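Local coordinates for putative exported protein (Peptoclostridium difficile, PDB 5TTA), which is of unknown function but is probably exported from the bacterial cell and folds as a mixed alpha/beta protein of the DUF5780 family, at residues A[42-47]-A[63-68]; A[69-74]-A[214-219]; A[91-96]-A[130-135]; A[207-212]-A[224-229]. One frame throughout, in Å; residues are numbered along the deposited sequence. Where two conformers were deposited one is given.

Contact 1: A[42-47]-A[63-68]; sequences FINNSK and SLTNSS
This is an antiparallel beta-strand pairing, the hairpin of strands 41-50 and 58-66, and a beta bulge interrupts its register. The strand directions run 159° apart. Phe-42 and Thr-65 form a hydrogen-bonded pair, with Phe-42 N 2.8 Å from Thr-65 O and Thr-65 N 3.0 Å from Phe-42 O. Ile-43 and Leu-64 follow as a non-hydrogen-bonded pair, after which Asn-45, and not Asn-44, faces Ser-63. The extra residue, Asn-44, has a near-helical backbone (psi -31°), which turns its side chain toward the partner strand. Its N donates to Ser-63 O at 2.8 Å, while Ser-63 N reaches Asn-45 O at 2.8 Å. With CG beside its backbone N, Asn-44 crosses Thr-65 at about a right angle and delivers ND2 to Thr-65 OG1 at 2.8 Å. This bond is nearly straight (167°), with OG1 close to the amide plane, so the bulge residue grips Ser-63 through its backbone and Thr-65 through its side chain. On the Ile-43 face, Ile-43 CG1 lies beside Leu-64 CD2 at 3.8 Å. That apolar face turns to a second sheet: Leu-64 rests on Tyr-75 and Ile-77 of strand 72-82, and Ile-43 on Ile-77 and on Val-210 of strand 205-215. Strand 183-189 continues the sheet beyond strand 58-66.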
loop_
_atom_site.group_PDB
_atom_site.type_symbol
_atom_site.label_atom_id
_atom_site.label_comp_id
_atom_site.label_asym_id
_atom_site.label_seq_id
_atom_site.Cartn_x
_atom_site.Cartn_y
_atom_site.Cartn_z
ATOM N N PHE A 42 0.256 28.837 3.637
ATOM C CA PHE A 42 0.994 29.951 4.211
ATOM C C PHE A 42 2.059 29.436 5.153
ATOM O O PHE A 42 1.753 28.675 6.075
ATOM C CB PHE A 42 0.070 30.887 4.990
ATOM C CG PHE A 42 0.685 32.217 5.295
ATOM C CD1 PHE A 42 1.229 32.484 6.536
ATOM C CD2 PHE A 42 0.698 33.221 4.331
ATOM C CE1 PHE A 42 1.786 33.727 6.819
ATOM C CE2 PHE A 42 1.258 34.462 4.599
ATOM C CZ PHE A 42 1.805 34.714 5.848
ATOM N N ILE A 43 3.298 29.872 4.961
ATOM C CA ILE A 43 4.347 29.493 5.899
ATOM C C ILE A 43 4.467 30.611 6.921
ATOM O O ILE A 43 4.955 31.702 6.618
ATOM C CB ILE A 43 5.686 29.204 5.210
ATOM C CG1 ILE A 43 5.533 28.026 4.265
ATOM C CG2 ILE A 43 6.760 28.873 6.280
ATOM C CD1 ILE A 43 6.810 27.663 3.539
ATOM N N ASN A 44 4.031 30.334 8.148
ATOM C CA ASN A 44 4.127 31.305 9.233
ATOM C C ASN A 44 5.542 31.448 9.760
ATOM O O ASN A 44 5.922 32.545 10.199
ATOM C CB ASN A 44 3.189 30.903 10.379
ATOM C CG ASN A 44 1.757 30.830 9.926
ATOM O OD1 ASN A 44 1.177 31.847 9.541
ATOM N ND2 ASN A 44 1.189 29.627 9.920
ATOM N N ASN A 45 6.327 30.372 9.711
ATOM C CA ASN A 45 7.655 30.337 10.310
ATOM C C ASN A 45 8.333 29.007 10.012
ATOM O O ASN A 45 7.653 27.998 9.794
ATOM C CB ASN A 45 7.560 30.550 11.823
ATOM C CG ASN A 45 8.797 31.192 12.403
ATOM O OD1 ASN A 45 9.721 31.558 11.678
ATOM N ND2 ASN A 45 8.815 31.345 13.721
ATOM N N SER A 46 9.668 28.988 9.992
ATOM C CA SER A 46 10.417 27.736 9.972
ATOM C C SER A 46 11.635 27.965 10.847
ATOM O O SER A 46 12.365 28.939 10.643
ATOM C CB SER A 46 10.811 27.299 8.549
ATOM O OG SER A 46 11.533 28.306 7.887
ATOM N N LYS A 47 11.808 27.116 11.860
ATOM C CA LYS A 47 12.681 27.396 12.990
ATOM C C LYS A 47 13.181 26.066 13.538
ATOM O O LYS A 47 12.464 25.077 13.509
ATOM C CB LYS A 47 11.936 28.130 14.118
ATOM C CG LYS A 47 12.009 29.641 14.114
ATOM C CD LYS A 47 11.275 30.235 15.331
ATOM C CE LYS A 47 11.950 29.875 16.650
ATOM N NZ LYS A 47 13.323 30.459 16.777
ATOM N N SER A 63 5.768 25.993 10.494
ATOM C CA SER A 63 4.408 26.306 10.923
ATOM C C SER A 63 3.608 26.733 9.698
ATOM O O SER A 63 3.969 27.707 9.020
ATOM C CB SER A 63 4.420 27.380 12.002
ATOM O OG SER A 63 3.106 27.864 12.220
ATOM N N LEU A 64 2.570 25.966 9.383
ATOM C CA LEU A 64 1.759 26.122 8.184
ATOM C C LEU A 64 0.316 26.488 8.520
ATOM O O LEU A 64 -0.232 26.107 9.574
ATOM C CB LEU A 64 1.746 24.818 7.369
ATOM C CG LEU A 64 3.082 24.226 6.935
ATOM C CD1 LEU A 64 2.871 22.806 6.410
ATOM C CD2 LEU A 64 3.685 25.109 5.856
ATOM N N THR A 65 -0.309 27.198 7.585
ATOM C CA THR A 65 -1.737 27.521 7.631
ATOM C C THR A 65 -2.305 27.282 6.236
ATOM O O THR A 65 -1.810 27.870 5.277
ATOM C CB THR A 65 -1.983 28.983 8.042
ATOM O OG1 THR A 65 -1.533 29.210 9.391
ATOM C CG2 THR A 65 -3.475 29.345 7.911
ATOM N N ASN A 66 -3.335 26.446 6.114
ATOM C CA ASN A 66 -4.064 26.287 4.846
ATOM C C ASN A 66 -5.042 27.445 4.696
ATOM O O ASN A 66 -6.140 27.416 5.248
ATOM C CB ASN A 66 -4.811 24.958 4.813
ATOM C CG ASN A 66 -5.581 24.734 3.505
ATOM O OD1 ASN A 66 -5.699 25.624 2.672
ATOM N ND2 ASN A 66 -6.102 23.525 3.330
ATOM N N SER A 67 -4.669 28.461 3.929
ATOM C CA SER A 67 -5.523 29.633 3.791
ATOM C C SER A 67 -6.575 29.490 2.696
ATOM O O SER A 67 -7.376 30.409 2.507
ATOM C CB SER A 67 -4.665 30.873 3.531
ATOM O OG SER A 67 -3.737 30.630 2.486
ATOM N N SER A 68 -6.600 28.375 1.977
ATOM C CA SER A 68 -7.547 28.204 0.890
ATOM C C SER A 68 -8.820 27.535 1.391
ATOM O O SER A 68 -8.948 27.155 2.560
ATOM C CB SER A 68 -6.924 27.399 -0.246
ATOM O OG SER A 68 -6.952 26.015 0.025
#

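Contact 2: A[69-74]-A[214-219]; sequences EKAIMD and TFNDGS
A lysine laid across a phenylalanine face is the striking feature here. Lys-70 leaves the backbone with CG beside its N, bends at chi3 (-88°) and crosses Phe-215 at about a right angle. Its CE sits over the ring centre, 3.8 Å from the centroid, and NZ lies 4.0 Å from the same centroid, 25° off the normal. A CH-pi contact and a cation-pi contact therefore share one face. At its root, Lys-70 CB touches Phe-215 CD1 at 3.5 Å. Ala-71 O meets the ring edge in plane and accepts from Asn-216 N at 3.0 Å, the donor standing above the carbonyl plane. Farther along, Met-73 and Asp-74 both face Thr-214, a classic beta bulge. Thr-214 O is gripped by two donors, Met-73 N at 2.8 Å and Asp-74 N at 3.1 Å, the latter on a lone pair; Thr-214 N returns a bond to Asp-74 O. The selenomethionine at Met-73 points toward the partner segment, and its CB packs tightly on Asn-216 OD1 at 3.1 Å. Past the strand, a type I turn from Phe-215 to Gly-218 reverses the chain. The contact thus joins the start of strand 72-82 to the end of strand 205-215, with Met-73 reaching helix 156-175 at Lys-170 and Ala-173 and the Phe-215 side chain touching Trp-221 of strand 220-222.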
loop_
_atom_site.group_PDB
_atom_site.type_symbol
_atom_site.label_atom_id
_atom_site.label_comp_id
_atom_site.label_asym_id
_atom_site.label_seq_id
_atom_site.Cartn_x
_atom_site.Cartn_y
_atom_site.Cartn_z
ATOM N N GLU A 69 -9.779 27.384 0.485
ATOM C CA GLU A 69 -11.040 26.726 0.795
ATOM C C GLU A 69 -11.019 25.233 0.487
ATOM O O GLU A 69 -12.053 24.569 0.600
ATOM C CB GLU A 69 -12.171 27.415 0.034
ATOM C CG GLU A 69 -12.417 28.838 0.505
ATOM C CD GLU A 69 -13.493 29.547 -0.306
ATOM O OE1 GLU A 69 -13.478 29.436 -1.555
ATOM O OE2 GLU A 69 -14.359 30.211 0.309
ATOM N N LYS A 70 -9.865 24.685 0.141
ATOM C CA LYS A 70 -9.743 23.300 -0.275
ATOM C C LYS A 70 -8.747 22.586 0.616
ATOM O O LYS A 70 -7.751 23.179 1.047
ATOM C CB LYS A 70 -9.285 23.205 -1.734
ATOM C CG LYS A 70 -10.235 23.851 -2.728
ATOM C CD LYS A 70 -9.630 23.810 -4.130
ATOM C CE LYS A 70 -8.741 25.023 -4.398
ATOM N NZ LYS A 70 -8.175 25.032 -5.783
ATOM N N ALA A 71 -9.029 21.313 0.895
ATOM C CA ALA A 71 -8.100 20.476 1.643
ATOM C C ALA A 71 -6.841 20.202 0.825
ATOM O O ALA A 71 -6.914 19.940 -0.377
ATOM C CB ALA A 71 -8.775 19.163 2.013
ATOM N N ILE A 72 -5.687 20.222 1.488
ATOM C CA ILE A 72 -4.390 20.055 0.830
ATOM C C ILE A 72 -3.877 18.638 1.086
ATOM O O ILE A 72 -3.559 18.270 2.226
ATOM C CB ILE A 72 -3.387 21.117 1.307
ATOM C CG1 ILE A 72 -3.779 22.494 0.730
ATOM C CG2 ILE A 72 -1.937 20.734 0.912
ATOM C CD1 ILE A 72 -3.075 23.668 1.376
HETATM N N MSE A 73 -3.791 17.836 0.023
HETATM C CA MSE A 73 -3.368 16.449 0.172
HETATM C C MSE A 73 -1.864 16.253 -0.006
HETATM O O MSE A 73 -1.336 15.255 0.476
HETATM C CB MSE A 73 -4.138 15.539 -0.801
HETATM C CG MSE A 73 -3.577 15.429 -2.197
HETATM SE SE MSE A 73 -4.688 14.240 -3.297
HETATM C CE MSE A 73 -4.310 12.613 -2.417
ATOM N N ASP A 74 -1.160 17.178 -0.680
ATOM C CA ASP A 74 0.286 17.058 -0.820
ATOM C C ASP A 74 0.885 18.450 -1.001
ATOM O O ASP A 74 0.194 19.406 -1.346
ATOM C CB ASP A 74 0.663 16.121 -2.002
ATOM C CG ASP A 74 2.114 15.595 -1.927
ATOM O OD1 ASP A 74 2.821 15.805 -0.913
ATOM O OD2 ASP A 74 2.555 14.963 -2.905
ATOM N N THR A 214 -0.970 20.201 -3.836
ATOM C CA THR A 214 -1.960 19.368 -4.510
ATOM C C THR A 214 -3.191 19.290 -3.617
ATOM O O THR A 214 -3.076 18.916 -2.447
ATOM C CB THR A 214 -1.426 17.957 -4.768
ATOM O OG1 THR A 214 -0.198 18.030 -5.504
ATOM C CG2 THR A 214 -2.464 17.134 -5.547
ATOM N N PHE A 215 -4.352 19.658 -4.155
ATOM C CA PHE A 215 -5.586 19.634 -3.372
ATOM C C PHE A 215 -6.272 18.273 -3.492
ATOM O O PHE A 215 -5.888 17.413 -4.297
ATOM C CB PHE A 215 -6.516 20.773 -3.813
ATOM C CG PHE A 215 -5.920 22.147 -3.652
ATOM C CD1 PHE A 215 -5.896 22.777 -2.409
ATOM C CD2 PHE A 215 -5.405 22.826 -4.741
ATOM C CE1 PHE A 215 -5.350 24.046 -2.256
ATOM C CE2 PHE A 215 -4.858 24.100 -4.600
ATOM C CZ PHE A 215 -4.835 24.711 -3.361
ATOM N N ASN A 216 -7.282 18.063 -2.641
ATOM C CA ASN A 216 -7.965 16.775 -2.588
ATOM C C ASN A 216 -8.686 16.436 -3.877
ATOM O O ASN A 216 -8.923 15.253 -4.135
ATOM C CB ASN A 216 -8.965 16.731 -1.426
ATOM C CG ASN A 216 -8.341 16.197 -0.157
ATOM O OD1 ASN A 216 -7.115 16.183 -0.026
ATOM N ND2 ASN A 216 -9.175 15.756 0.793
ATOM N N ASP A 217 -9.045 17.427 -4.692
ATOM C CA ASP A 217 -9.684 17.103 -5.958
ATOM C C ASP A 217 -8.682 16.719 -7.047
ATOM O O ASP A 217 -9.095 16.480 -8.182
ATOM C CB ASP A 217 -10.561 18.274 -6.424
ATOM C CG ASP A 217 -9.754 19.508 -6.813
ATOM O OD1 ASP A 217 -8.597 19.660 -6.376
ATOM O OD2 ASP A 217 -10.293 20.338 -7.568
ATOM N N GLY A 218 -7.387 16.647 -6.731
ATOM C CA GLY A 218 -6.365 16.345 -7.705
ATOM C C GLY A 218 -5.713 17.547 -8.366
ATOM O O GLY A 218 -4.682 17.381 -9.031
ATOM N N SER A 219 -6.259 18.751 -8.198
ATOM C CA SER A 219 -5.671 19.924 -8.835
ATOM C C SER A 219 -4.363 20.345 -8.152
ATOM O O SER A 219 -4.162 20.147 -6.949
ATOM C CB SER A 219 -6.679 21.075 -8.852
ATOM O OG SER A 219 -7.029 21.478 -7.543
#

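Contact 3: A[91-96]-A[130-135]; sequences LYWDAQ and YSHTYR
Trp-93 makes the tight half of this contact, one face of its indole pressed on the CB methylene of His-132. That CB stands 3.5 Å from the centroid of the five-membered ring and 3.3 Å from Trp-93 CG, a close CH-pi contact. Leu-91 CD1 covers the opposite face, so the indole is clamped between two aliphatic groups. The imidazole, with CG anti to its backbone N (chi1 -175°), slides past the indole: the planes differ by only 15°, but the centroids are 5.6 Å apart and the rings barely overlap. Around the indole edge lie Tyr-130 O and Tyr-134 OH, while NE1 donates to Ser-129 O, just before segment 130-135. The contact joins a type I turn, Tyr-92 to Ala-95, to strand 131-135, which pairs with strand 72-82 in an antiparallel sheet; the family belongs to the E-set clan. No direct hydrogen bond links the two segments, and the remaining side is looser and polar. One water donates to Trp-93 O at 2.7 Å and accepts from Tyr-134 OH at 2.6 Å, in the plane of the phenol ring. Asp-94 comes no closer to the imidazole than 3.7 Å, OD2 to His-132 CE1, and that carboxylate oxygen is held by Ser-126 OG.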
loop_
_atom_site.group_PDB
_atom_site.type_symbol
_atom_site.label_atom_id
_atom_site.label_comp_id
_atom_site.label_asym_id
_atom_site.label_seq_id
_atom_site.Cartn_x
_atom_site.Cartn_y
_atom_site.Cartn_z
ATOM N N LEU A 91 23.818 21.396 3.836
ATOM C CA LEU A 91 23.445 20.413 4.847
ATOM C C LEU A 91 23.224 19.026 4.260
ATOM O O LEU A 91 22.823 18.873 3.111
ATOM C CB LEU A 91 22.137 20.820 5.572
ATOM C CG LEU A 91 22.162 22.188 6.259
ATOM C CD1 LEU A 91 20.851 22.363 7.033
ATOM C CD2 LEU A 91 23.341 22.292 7.201
ATOM N N TYR A 92 23.473 18.005 5.089
ATOM C CA TYR A 92 22.812 16.713 4.945
ATOM C C TYR A 92 21.430 16.838 5.589
ATOM O O TYR A 92 21.219 16.487 6.757
ATOM C CB TYR A 92 23.645 15.608 5.602
ATOM C CG TYR A 92 24.976 15.350 4.937
ATOM C CD1 TYR A 92 25.051 14.681 3.717
ATOM C CD2 TYR A 92 26.164 15.754 5.541
ATOM C CE1 TYR A 92 26.271 14.420 3.115
ATOM C CE2 TYR A 92 27.408 15.490 4.939
ATOM C CZ TYR A 92 27.442 14.822 3.728
ATOM O OH TYR A 92 28.641 14.565 3.111
ATOM N N TRP A 93 20.467 17.362 4.804
ATOM C CA TRP A 93 19.195 17.816 5.364
ATOM C C TRP A 93 18.393 16.689 6.004
ATOM O O TRP A 93 17.697 16.913 7.005
ATOM C CB TRP A 93 18.326 18.458 4.280
ATOM C CG TRP A 93 18.763 19.834 3.888
ATOM C CD1 TRP A 93 19.728 20.177 2.968
ATOM C CD2 TRP A 93 18.250 21.057 4.419
ATOM N NE1 TRP A 93 19.826 21.559 2.892
ATOM C CE2 TRP A 93 18.918 22.117 3.761
ATOM C CE3 TRP A 93 17.261 21.358 5.373
ATOM C CZ2 TRP A 93 18.656 23.470 4.056
ATOM C CZ3 TRP A 93 16.985 22.684 5.664
ATOM C CH2 TRP A 93 17.679 23.744 4.993
ATOM N N ASP A 94 18.377 15.512 5.379
ATOM C CA ASP A 94 17.607 14.369 5.866
ATOM C C ASP A 94 18.496 13.269 6.449
ATOM O O ASP A 94 18.136 12.090 6.392
ATOM C CB ASP A 94 16.712 13.805 4.758
ATOM C CG ASP A 94 17.466 13.457 3.481
ATOM O OD1 ASP A 94 18.719 13.491 3.468
ATOM O OD2 ASP A 94 16.795 13.127 2.463
ATOM N N ALA A 95 19.618 13.640 7.075
ATOM C CA ALA A 95 20.484 12.647 7.702
ATOM C C ALA A 95 19.765 11.945 8.849
ATOM O O ALA A 95 18.955 12.543 9.564
ATOM C CB ALA A 95 21.754 13.299 8.227
ATOM N N GLN A 96 20.108 10.674 9.052
ATOM C CA GLN A 96 19.617 9.899 10.183
ATOM C C GLN A 96 20.629 9.916 11.324
ATOM O O GLN A 96 21.833 10.075 11.112
ATOM C CB GLN A 96 19.346 8.449 9.785
ATOM C CG GLN A 96 18.330 8.267 8.671
ATOM C CD GLN A 96 18.099 6.802 8.346
ATOM O OE1 GLN A 96 17.122 6.204 8.806
ATOM N NE2 GLN A 96 18.999 6.211 7.552
ATOM N N TYR A 130 22.712 22.888 -0.580
ATOM C CA TYR A 130 22.172 24.113 0.020
ATOM C C TYR A 130 20.661 24.032 0.251
ATOM O O TYR A 130 20.128 24.718 1.129
ATOM C CB TYR A 130 22.479 25.337 -0.862
ATOM C CG TYR A 130 23.919 25.842 -0.793
ATOM C CD1 TYR A 130 24.409 26.464 0.354
ATOM C CD2 TYR A 130 24.774 25.714 -1.891
ATOM C CE1 TYR A 130 25.729 26.920 0.422
ATOM C CE2 TYR A 130 26.076 26.179 -1.835
ATOM C CZ TYR A 130 26.548 26.775 -0.681
ATOM O OH TYR A 130 27.852 27.218 -0.640
ATOM N N SER A 131 19.943 23.252 -0.537
ATOM C CA SER A 131 18.495 23.220 -0.407
ATOM C C SER A 131 17.966 21.812 -0.148
ATOM O O SER A 131 18.587 20.809 -0.494
ATOM C CB SER A 131 17.814 23.757 -1.664
ATOM O OG SER A 131 18.038 22.857 -2.733
ATOM N N HIS A 132 16.760 21.749 0.410
ATOM C CA HIS A 132 16.031 20.494 0.506
ATOM C C HIS A 132 14.553 20.741 0.254
ATOM O O HIS A 132 13.981 21.715 0.753
ATOM C CB HIS A 132 16.197 19.830 1.883
ATOM C CG HIS A 132 15.550 18.483 1.960
ATOM N ND1 HIS A 132 16.029 17.399 1.264
ATOM C CD2 HIS A 132 14.463 18.042 2.646
ATOM C CE1 HIS A 132 15.277 16.340 1.525
ATOM N NE2 HIS A 132 14.314 16.707 2.354
ATOM N N THR A 133 13.916 19.844 -0.489
ATOM C CA THR A 133 12.490 19.982 -0.741
ATOM C C THR A 133 11.764 18.912 0.052
ATOM O O THR A 133 11.886 17.722 -0.258
ATOM C CB THR A 133 12.168 19.896 -2.231
ATOM O OG1 THR A 133 12.740 21.038 -2.887
ATOM C CG2 THR A 133 10.658 19.926 -2.442
ATOM N N TYR A 134 11.008 19.353 1.053
ATOM C CA TYR A 134 10.154 18.469 1.835
ATOM C C TYR A 134 8.835 18.211 1.104
ATOM O O TYR A 134 8.230 19.125 0.527
ATOM C CB TYR A 134 9.890 19.099 3.200
ATOM C CG TYR A 134 11.097 19.271 4.069
ATOM C CD1 TYR A 134 11.607 18.181 4.820
ATOM C CD2 TYR A 134 11.739 20.519 4.188
ATOM C CE1 TYR A 134 12.725 18.337 5.642
ATOM C CE2 TYR A 134 12.861 20.688 5.009
ATOM C CZ TYR A 134 13.341 19.573 5.746
ATOM O OH TYR A 134 14.431 19.710 6.575
ATOM N N ARG A 135 8.377 16.959 1.132
ATOM C CA ARG A 135 7.124 16.573 0.491
ATOM C C ARG A 135 6.203 15.951 1.533
ATOM O O ARG A 135 6.653 15.137 2.350
ATOM C CB ARG A 135 7.417 15.622 -0.671
ATOM C CG ARG A 135 6.261 15.390 -1.602
ATOM C CD ARG A 135 6.733 14.762 -2.913
ATOM N NE ARG A 135 6.847 13.313 -2.802
ATOM C CZ ARG A 135 5.863 12.468 -3.092
ATOM N NH1 ARG A 135 4.691 12.927 -3.517
ATOM N NH2 ARG A 135 6.050 11.162 -2.956
HETATM O O HOH W 1 15.256 17.668 7.919
#

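Contact 4: A[207-212]-A[224-229]; sequences ISCVKQ and SAYENW
Two aromatic side chains, one helical turn apart on helix 226-233, make the hollow that Cys-209 fills. Tyr-226 and Trp-229 both carry CG anti to the backbone N (chi1 175° and 174°), which sends both rings toward strand 205-215. The cysteine enters as a knob: its CB stands over the centre of the six-membered ring of Trp-229, 3.3 Å from the centroid and nearly on the normal. SG, also anti to its backbone N, extends over the neighbouring five-membered ring, 4.1 Å from that centroid. The same sulfur meets Tyr-226 differently, at the ring edge near its plane, with CD1 at 3.9 Å. Cys-209 is thus seated on an indole face and flanked by a phenol edge. Lys-211 supplies the second bump. Its alkyl chain crosses the Tyr-226 ring obliquely, CG 3.8 Å from the centroid and CD reaching CZ at 3.8 Å, before a bend at chi4 takes NZ away to a salt bridge with Glu-76. At the other end, Ile-207 CG1 lies 4.3 Å from Trp-229 CZ2, and Ile-207 O meets the indole edge. The packing is apolar and without hydrogen bonds between the segments, while the polar tips have outside partners: Tyr-226 OH pairs with Thr-78 OG1 and Trp-229 NE1 with Tyr-246 OH. Ser-208 and Val-210 point away from the helix. The result is helix-on-sheet packing: helix 226-233, which follows the hairpin of strands 205-215 and 220-222, lies on the face of strand 205-215 that carries Ile-207 and Cys-209.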
loop_
_atom_site.group_PDB
_atom_site.type_symbol
_atom_site.label_atom_id
_atom_site.label_comp_id
_atom_site.label_asym_id
_atom_site.label_seq_id
_atom_site.Cartn_x
_atom_site.Cartn_y
_atom_site.Cartn_z
ATOM N N ILE A 207 14.963 29.575 5.923
ATOM C CA ILE A 207 13.934 30.288 5.178
ATOM C C ILE A 207 13.359 29.306 4.181
ATOM O O ILE A 207 14.083 28.446 3.674
ATOM C CB ILE A 207 14.488 31.563 4.491
ATOM C CG1 ILE A 207 15.596 31.202 3.508
ATOM C CG2 ILE A 207 15.059 32.531 5.557
ATOM C CD1 ILE A 207 16.054 32.427 2.631
ATOM N N SER A 208 12.048 29.408 3.934
ATOM C CA SER A 208 11.329 28.417 3.153
ATOM C C SER A 208 10.425 29.063 2.111
ATOM O O SER A 208 10.115 30.267 2.161
ATOM C CB SER A 208 10.504 27.497 4.052
ATOM O OG SER A 208 11.305 27.048 5.147
ATOM N N CYS A 209 10.029 28.242 1.137
ATOM C CA CYS A 209 9.116 28.696 0.090
ATOM C C CYS A 209 8.322 27.495 -0.395
ATOM O O CYS A 209 8.905 26.438 -0.668
ATOM C CB CYS A 209 9.884 29.340 -1.077
ATOM S SG CYS A 209 8.861 30.066 -2.403
ATOM N N VAL A 210 7.004 27.673 -0.502
ATOM C CA VAL A 210 6.133 26.669 -1.100
ATOM C C VAL A 210 6.436 26.585 -2.585
ATOM O O VAL A 210 6.430 27.608 -3.280
ATOM C CB VAL A 210 4.662 27.028 -0.884
ATOM C CG1 VAL A 210 3.765 26.014 -1.598
ATOM C CG2 VAL A 210 4.331 27.102 0.625
ATOM N N LYS A 211 6.710 25.376 -3.068
ATOM C CA LYS A 211 6.965 25.141 -4.485
ATOM C C LYS A 211 5.667 24.810 -5.206
ATOM O O LYS A 211 5.353 25.402 -6.239
ATOM C CB LYS A 211 8.010 24.026 -4.642
ATOM C CG LYS A 211 8.370 23.616 -6.085
ATOM C CD LYS A 211 9.540 22.616 -6.051
ATOM C CE LYS A 211 10.013 22.199 -7.457
ATOM N NZ LYS A 211 9.119 21.177 -8.065
ATOM N N GLN A 212 4.877 23.908 -4.647
ATOM C CA GLN A 212 3.558 23.600 -5.189
ATOM C C GLN A 212 2.722 22.923 -4.109
ATOM O O GLN A 212 3.241 22.466 -3.087
ATOM C CB GLN A 212 3.655 22.695 -6.420
ATOM C CG GLN A 212 4.251 21.315 -6.161
ATOM C CD GLN A 212 4.107 20.412 -7.388
ATOM O OE1 GLN A 212 4.656 20.698 -8.442
ATOM N NE2 GLN A 212 3.340 19.341 -7.250
ATOM N N SER A 224 4.384 30.481 -8.979
ATOM C CA SER A 224 5.103 31.062 -10.108
ATOM C C SER A 224 6.318 31.876 -9.667
ATOM O O SER A 224 7.237 32.079 -10.471
ATOM C CB SER A 224 4.143 31.904 -10.968
ATOM O OG SER A 224 3.532 32.961 -10.239
ATOM N N ALA A 225 6.366 32.314 -8.408
ATOM C CA ALA A 225 7.515 33.039 -7.887
ATOM C C ALA A 225 8.638 32.125 -7.406
ATOM O O ALA A 225 9.712 32.625 -7.048
ATOM C CB ALA A 225 7.077 33.940 -6.733
ATOM N N TYR A 226 8.423 30.805 -7.388
ATOM C CA TYR A 226 9.401 29.900 -6.781
ATOM C C TYR A 226 10.767 29.941 -7.468
ATOM O O TYR A 226 11.810 29.953 -6.800
ATOM C CB TYR A 226 8.861 28.476 -6.782
ATOM C CG TYR A 226 9.873 27.467 -6.270
ATOM C CD1 TYR A 226 10.068 27.281 -4.908
ATOM C CD2 TYR A 226 10.596 26.676 -7.150
ATOM C CE1 TYR A 226 10.993 26.356 -4.439
ATOM C CE2 TYR A 226 11.518 25.752 -6.696
ATOM C CZ TYR A 226 11.704 25.594 -5.336
ATOM O OH TYR A 226 12.612 24.670 -4.884
ATOM N N GLU A 227 10.803 29.890 -8.799
ATOM C CA GLU A 227 12.115 29.789 -9.433
ATOM C C GLU A 227 12.960 31.014 -9.113
ATOM O O GLU A 227 14.158 30.889 -8.830
ATOM C CB GLU A 227 11.984 29.589 -10.945
ATOM C CG GLU A 227 11.639 28.161 -11.352
ATOM C CD GLU A 227 12.573 27.112 -10.741
ATOM O OE1 GLU A 227 12.081 26.027 -10.351
ATOM O OE2 GLU A 227 13.798 27.363 -10.652
ATOM N N ASN A 228 12.335 32.197 -9.113
ATOM C CA ASN A 228 13.031 33.435 -8.767
ATOM C C ASN A 228 13.553 33.387 -7.342
ATOM O O ASN A 228 14.679 33.823 -7.065
ATOM C CB ASN A 228 12.103 34.651 -8.916
ATOM C CG ASN A 228 11.702 34.924 -10.347
ATOM O OD1 ASN A 228 12.375 34.509 -11.292
ATOM N ND2 ASN A 228 10.595 35.645 -10.515
ATOM N N TRP A 229 12.727 32.891 -6.418
ATOM C CA TRP A 229 13.139 32.809 -5.020
ATOM C C TRP A 229 14.372 31.916 -4.885
ATOM O O TRP A 229 15.370 32.297 -4.266
ATOM C CB TRP A 229 11.964 32.279 -4.180
ATOM C CG TRP A 229 12.266 32.005 -2.737
ATOM C CD1 TRP A 229 12.141 32.873 -1.689
ATOM C CD2 TRP A 229 12.748 30.775 -2.184
ATOM N NE1 TRP A 229 12.520 32.257 -0.519
ATOM C CE2 TRP A 229 12.881 30.966 -0.789
ATOM C CE3 TRP A 229 13.046 29.513 -2.728
ATOM C CZ2 TRP A 229 13.312 29.941 0.075
ATOM C CZ3 TRP A 229 13.478 28.509 -1.885
ATOM C CH2 TRP A 229 13.603 28.728 -0.486
#

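Overall arrangement
Strand 205-215 ties the set together: contact 2 uses its end and contact 4 its middle, with centres 18 Å apart. Contact 1 lies on the side of this strand away from the helix of contact 4, their centres 14 Å apart, and a probable hydrogen bond of 3.0 Å joins Ser-46 OG to Ser-208 OG. Contacts 1 and 2 meet where Ser-68 OG packs on Phe-215 CE1 at 3.4 Å. Contact 3 reaches the same sheet as contact 2 through strand 131-135, and a 3.0 Å salt bridge from Asp-74 OD2 to Arg-135 NH1 joins them, but it stays about 8 Å from contact 1 at the nearest atoms. No active site is established.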